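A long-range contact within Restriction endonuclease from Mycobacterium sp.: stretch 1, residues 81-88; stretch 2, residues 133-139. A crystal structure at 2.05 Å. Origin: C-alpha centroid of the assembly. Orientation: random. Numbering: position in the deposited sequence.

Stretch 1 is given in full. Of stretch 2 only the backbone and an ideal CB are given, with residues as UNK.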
ATOM      1  N   ARG A  81     -16.033  41.361   0.391  1.00 29.21           N
ATOM      2  CA  ARG A  81     -15.103  40.247   0.236  1.00 24.86           C
ATOM      3  C   ARG A  81     -13.691  40.573   0.721  1.00 19.99           C
ATOM      4  O   ARG A  81     -13.235  41.713   0.631  1.00 17.16           O
ATOM      5  CB  ARG A  81     -15.046  39.802  -1.228  1.00 19.81           C
ATOM      6  CG  ARG A  81     -14.393  40.818  -2.153  1.00 19.10           C
ATOM      7  CD  ARG A  81     -14.233  40.279  -3.562  1.00 17.59           C
ATOM      8  NE  ARG A  81     -13.550  41.232  -4.432  1.00 19.49           N
ATOM      9  CZ  ARG A  81     -14.163  42.197  -5.109  1.00 20.29           C
ATOM     10  NH1 ARG A  81     -15.479  42.340  -5.019  1.00 20.71           N
ATOM     11  NH2 ARG A  81     -13.463  43.020  -5.877  1.00 19.60           N
ATOM     12  N   ARG A  82     -13.004  39.557   1.231  1.00 21.92           N
ATOM     13  CA  ARG A  82     -11.600  39.684   1.595  1.00 21.98           C
ATOM     14  C   ARG A  82     -10.744  39.394   0.365  1.00 18.52           C
ATOM     15  O   ARG A  82     -10.818  38.308  -0.211  1.00 15.11           O
ATOM     16  CB  ARG A  82     -11.251  38.713   2.724  1.00 22.53           C
ATOM     17  CG  ARG A  82      -9.919  38.994   3.400  1.00 22.23           C
ATOM     18  CD  ARG A  82     -10.024  40.162   4.370  1.00 29.01           C
ATOM     19  NE  ARG A  82     -10.998  39.904   5.427  1.00 27.48           N
ATOM     20  CZ  ARG A  82     -11.185  40.692   6.480  1.00 30.20           C
ATOM     21  NH1 ARG A  82     -10.459  41.793   6.623  1.00 36.42           N
ATOM     22  NH2 ARG A  82     -12.095  40.379   7.394  1.00 27.42           N
ATOM     23  N   ALA A  83      -9.941  40.375  -0.038  1.00 22.09           N
ATOM     24  CA  ALA A  83      -9.143  40.274  -1.257  1.00 14.04           C
ATOM     25  C   ALA A  83      -8.151  39.114  -1.225  1.00 14.50           C
ATOM     26  O   ALA A  83      -8.131  38.281  -2.132  1.00 14.55           O
ATOM     27  CB  ALA A  83      -8.417  41.584  -1.520  1.00 16.17           C
ATOM     28  N   LEU A  84      -7.331  39.067  -0.183  1.00 16.03           N
ATOM     29  CA  LEU A  84      -6.327  38.016  -0.051  1.00 14.68           C
ATOM     30  C   LEU A  84      -5.777  37.952   1.366  1.00 15.27           C
ATOM     31  O   LEU A  84      -6.038  38.832   2.187  1.00 19.72           O
ATOM     32  CB  LEU A  84      -5.173  38.238  -1.034  1.00 15.98           C
ATOM     33  CG  LEU A  84      -4.064  39.221  -0.637  1.00 17.58           C
ATOM     34  CD1 LEU A  84      -2.890  39.106  -1.597  1.00 18.67           C
ATOM     35  CD2 LEU A  84      -4.567  40.656  -0.589  1.00 21.95           C
ATOM     36  N   ILE A  85      -5.017  36.900   1.645  1.00 18.68           N
ATOM     37  CA  ILE A  85      -4.277  36.793   2.894  1.00 15.87           C
ATOM     38  C   ILE A  85      -2.794  36.606   2.597  1.00 16.76           C
ATOM     39  O   ILE A  85      -2.391  35.613   1.990  1.00 22.06           O
ATOM     40  CB  ILE A  85      -4.787  35.637   3.771  1.00 16.21           C
ATOM     41  CG1 ILE A  85      -6.204  35.932   4.269  1.00 16.81           C
ATOM     42  CG2 ILE A  85      -3.855  35.414   4.951  1.00 17.63           C
ATOM     43  CD1 ILE A  85      -6.755  34.874   5.193  1.00 13.31           C
ATOM     44  N   ALA A  86      -1.988  37.575   3.018  1.00 19.19           N
ATOM     45  CA  ALA A  86      -0.550  37.538   2.783  1.00 18.28           C
ATOM     46  C   ALA A  86       0.178  36.959   3.989  1.00 18.39           C
ATOM     47  O   ALA A  86       0.124  37.517   5.083  1.00 21.56           O
ATOM     48  CB  ALA A  86      -0.033  38.933   2.468  1.00 18.11           C
ATOM     49  N   ILE A  87       0.860  35.839   3.781  1.00 17.59           N
ATOM     50  CA  ILE A  87       1.553  35.152   4.865  1.00 16.10           C
ATOM     51  C   ILE A  87       3.070  35.236   4.723  1.00 18.11           C
ATOM     52  O   ILE A  87       3.630  34.894   3.681  1.00 20.04           O
ATOM     53  CB  ILE A  87       1.114  33.674   4.962  1.00 17.06           C
ATOM     54  CG1 ILE A  87      -0.316  33.582   5.496  1.00 14.74           C
ATOM     55  CG2 ILE A  87       2.057  32.887   5.854  1.00 18.22           C
ATOM     56  CD1 ILE A  87      -0.870  32.176   5.514  1.00 21.67           C
ATOM     57  N   ARG A  88       3.726  35.704   5.781  1.00 21.53           N
ATOM     58  CA  ARG A  88       5.179  35.803   5.807  1.00 23.60           C
ATOM     59  C   ARG A  88       5.756  34.830   6.829  1.00 21.97           C
ATOM     60  O   ARG A  88       5.621  35.026   8.036  1.00 25.28           O
ATOM     61  CB  ARG A  88       5.612  37.232   6.133  1.00 22.56           C
ATOM     62  CG  ARG A  88       7.111  37.415   6.285  1.00 22.94           C
ATOM     63  CD  ARG A  88       7.453  38.873   6.525  1.00 28.28           C
ATOM     64  NE  ARG A  88       8.858  39.061   6.872  1.00 41.56           N
ATOM     65  CZ  ARG A  88       9.414  40.245   7.108  1.00 37.90           C
ATOM     66  NH1 ARG A  88       8.684  41.349   7.032  1.00 33.11           N
ATOM     67  NH2 ARG A  88      10.701  40.324   7.419  1.00 45.40           N
ATOM     68  N   UNK A 133      -8.068  34.112  13.537  1.00 18.13           N
ATOM     69  CA  UNK A 133      -9.418  34.530  13.187  1.00 19.68           C
ATOM     70  C   UNK A 133      -9.529  34.720  11.678  1.00 15.04           C
ATOM     71  O   UNK A 133     -10.518  34.315  11.062  1.00 14.94           O
ATOM     72  CB  UNK A 133      -9.793  35.819  13.921  1.00 19.68           C
ATOM     73  N   UNK A 134      -8.505  35.328  11.085  1.00 14.25           N
ATOM     74  CA  UNK A 134      -8.456  35.487   9.634  1.00 14.94           C
ATOM     75  C   UNK A 134      -8.387  34.132   8.933  1.00 13.70           C
ATOM     76  O   UNK A 134      -9.020  33.924   7.896  1.00 14.07           O
ATOM     77  CB  UNK A 134      -7.256  36.348   9.234  1.00 14.94           C
ATOM     78  N   UNK A 135      -7.619  33.213   9.510  1.00 16.90           N
ATOM     79  CA  UNK A 135      -7.456  31.878   8.942  1.00 16.43           C
ATOM     80  C   UNK A 135      -8.741  31.059   9.018  1.00 14.28           C
ATOM     81  O   UNK A 135      -9.027  30.267   8.125  1.00 13.38           O
ATOM     82  CB  UNK A 135      -6.328  31.137   9.663  1.00 16.43           C
ATOM     83  N   UNK A 136      -9.508  31.244  10.090  1.00 14.81           N
ATOM     84  CA  UNK A 136     -10.792  30.563  10.237  1.00 13.86           C
ATOM     85  C   UNK A 136     -11.829  31.157   9.289  1.00 14.36           C
ATOM     86  O   UNK A 136     -12.559  30.427   8.603  1.00 18.94           O
ATOM     87  CB  UNK A 136     -11.284  30.653  11.683  1.00 13.86           C
ATOM     88  N   UNK A 137     -11.883  32.487   9.252  1.00 15.96           N
ATOM     89  CA  UNK A 137     -12.790  33.197   8.356  1.00 15.88           C
ATOM     90  C   UNK A 137     -12.510  32.848   6.897  1.00 16.48           C
ATOM     91  O   UNK A 137     -13.423  32.809   6.073  1.00 14.85           O
ATOM     92  CB  UNK A 137     -12.671  34.708   8.567  1.00 15.88           C
ATOM     93  N   UNK A 138     -11.243  32.589   6.588  1.00 15.05           N
ATOM     94  CA  UNK A 138     -10.865  32.139   5.253  1.00 14.83           C
ATOM     95  C   UNK A 138     -11.238  30.675   5.055  1.00 13.15           C
ATOM     96  O   UNK A 138     -11.688  30.283   3.982  1.00 14.36           O
ATOM     97  CB  UNK A 138      -9.366  32.341   5.023  1.00 14.83           C
ATOM     98  N   UNK A 139     -11.051  29.875   6.102  1.00 13.23           N
ATOM     99  CA  UNK A 139     -11.335  28.444   6.052  1.00 12.68           C
ATOM    100  C   UNK A 139     -12.806  28.189   5.759  1.00 14.37           C
ATOM    101  O   UNK A 139     -13.158  27.206   5.106  1.00 14.06           O
ATOM    102  CB  UNK A 139     -10.937  27.774   7.369  1.00 12.68           C
TER

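Stretch 2 is a helical segment, with backbone angles near -65/-40 throughout. It crosses the strand that starts at I85 at 133° between N-to-C directions, with axes 10.6 Å apart at closest approach. No hydrogen bond links the two stretches. Stretch 1 offers the methyl ends of I85 and I87 and, farther off beyond I85, the guanidinium of R82.

Position 133 has nothing of stretch 1 within 5.5 Å of its ideal CB. Stretch 1 sets no demand here, and almost any helix-compatible residue would do. The residue is R133, and its CG, the nearest side-chain atom, is 7.5 Å from R82 NH2. Its guanidinium is hydrogen-bonded elsewhere in the structure.

Position 134 faces stretch 1 directly. Its CA is 8.0 Å from the CA of I85, the nearest such pair, and its ideal CB is 4.3 Å from I85 CD1. The carbonyl O of 134 is closer still, 3.7 Å from I85 CD1, so backbone already covers part of I85. A medium or long apolar chain would suit: leucine, methionine or isoleucine. An acidic chain could also answer the charge of R82. The residue is L134, with chi1 m and chi2 t. Its CB packs on I85, and its CD2 lies over one face of the R82 guanidinium, 4.3 Å from R82 CZ. A guanidinium face is poor at hydrogen bonding, so a methyl can cover it without blocking its N-H groups.

Position 135 points its CA-to-CB bond sideways, and its ideal CB finds nothing within 5.5 Å. A small residue would leave I87 CD1 untouched from here. A longer apolar chain could bend toward it. The residue is L135, also chi1 m and chi2 t. Its end comes nearer than its base, and CD2 reaches 4.5 Å from I87 CD1, a loose apolar contact.

Position 136 is out of reach of stretch 1, so any helix-compatible residue would do. The residue is L136, and it makes no contact here.

Position 137 points toward stretch 1, but its ideal CB has no neighbour within 5.5 Å. The positive charge of R82 lies beyond. An acidic chain would suit, glutamate or aspartate; a neutral polar chain such as glutamine is also possible. The residue is E137. Its OE1 is 3.8 Å from R82 NH2, a long salt bridge. The oxygen lies well out of the guanidinium plane and no N-H points at it, so the attraction is one of charges only.

Position 138 points toward stretch 1, with its ideal CB 3.6 Å from I85 CD1. A gamma atom in the m well would be about 2.5 Å from I85 CD1, so a small residue, alanine or perhaps serine, is the easy choice. The residue is A138, and its CB touches I85 CD1 at 3.7 Å. A138 N donates a helical hydrogen bond to L134 O, 2.9 Å.

Position 139 is again out of reach, and many residues would do. The residue is A139, with no contact to stretch 1.

Stretch 2 133-139: RLLLEAA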
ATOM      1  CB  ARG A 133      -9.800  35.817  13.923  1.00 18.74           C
ATOM      2  CG  ARG A 133     -11.191  36.330  13.584  1.00 19.19           C
ATOM      3  CD  ARG A 133     -11.603  37.500  14.468  1.00 25.98           C
ATOM      4  NE  ARG A 133     -11.909  37.086  15.835  1.00 29.49           N
ATOM      5  CZ  ARG A 133     -11.087  37.239  16.868  1.00 23.14           C
ATOM      6  NH1 ARG A 133      -9.898  37.803  16.694  1.00 28.51           N
ATOM      7  NH2 ARG A 133     -11.454  36.835  18.076  1.00 21.65           N
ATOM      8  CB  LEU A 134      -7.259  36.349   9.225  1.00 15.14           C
ATOM      9  CG  LEU A 134      -7.286  37.819   9.645  1.00 16.60           C
ATOM     10  CD1 LEU A 134      -5.980  38.502   9.269  1.00 19.01           C
ATOM     11  CD2 LEU A 134      -8.468  38.537   9.014  1.00 17.69           C
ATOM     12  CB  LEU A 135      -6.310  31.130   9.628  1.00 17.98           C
ATOM     13  CG  LEU A 135      -4.895  31.669   9.405  1.00 14.21           C
ATOM     14  CD1 LEU A 135      -3.867  30.744  10.041  1.00 16.28           C
ATOM     15  CD2 LEU A 135      -4.611  31.855   7.924  1.00 12.19           C
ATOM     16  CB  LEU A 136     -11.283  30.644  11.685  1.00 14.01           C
ATOM     17  CG  LEU A 136     -10.560  29.758  12.704  1.00 13.38           C
ATOM     18  CD1 LEU A 136     -10.956  30.128  14.124  1.00 14.81           C
ATOM     19  CD2 LEU A 136     -10.854  28.292  12.435  1.00 16.83           C
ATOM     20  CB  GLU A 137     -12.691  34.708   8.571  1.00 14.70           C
ATOM     21  CG  GLU A 137     -13.334  35.192   9.862  1.00 16.73           C
ATOM     22  CD  GLU A 137     -13.121  36.673  10.105  1.00 19.92           C
ATOM     23  OE1 GLU A 137     -12.210  37.255   9.478  1.00 20.63           O
ATOM     24  OE2 GLU A 137     -13.866  37.257  10.919  1.00 26.30           O
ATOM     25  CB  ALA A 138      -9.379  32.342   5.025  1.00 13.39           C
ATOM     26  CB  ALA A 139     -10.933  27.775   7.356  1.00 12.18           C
TER
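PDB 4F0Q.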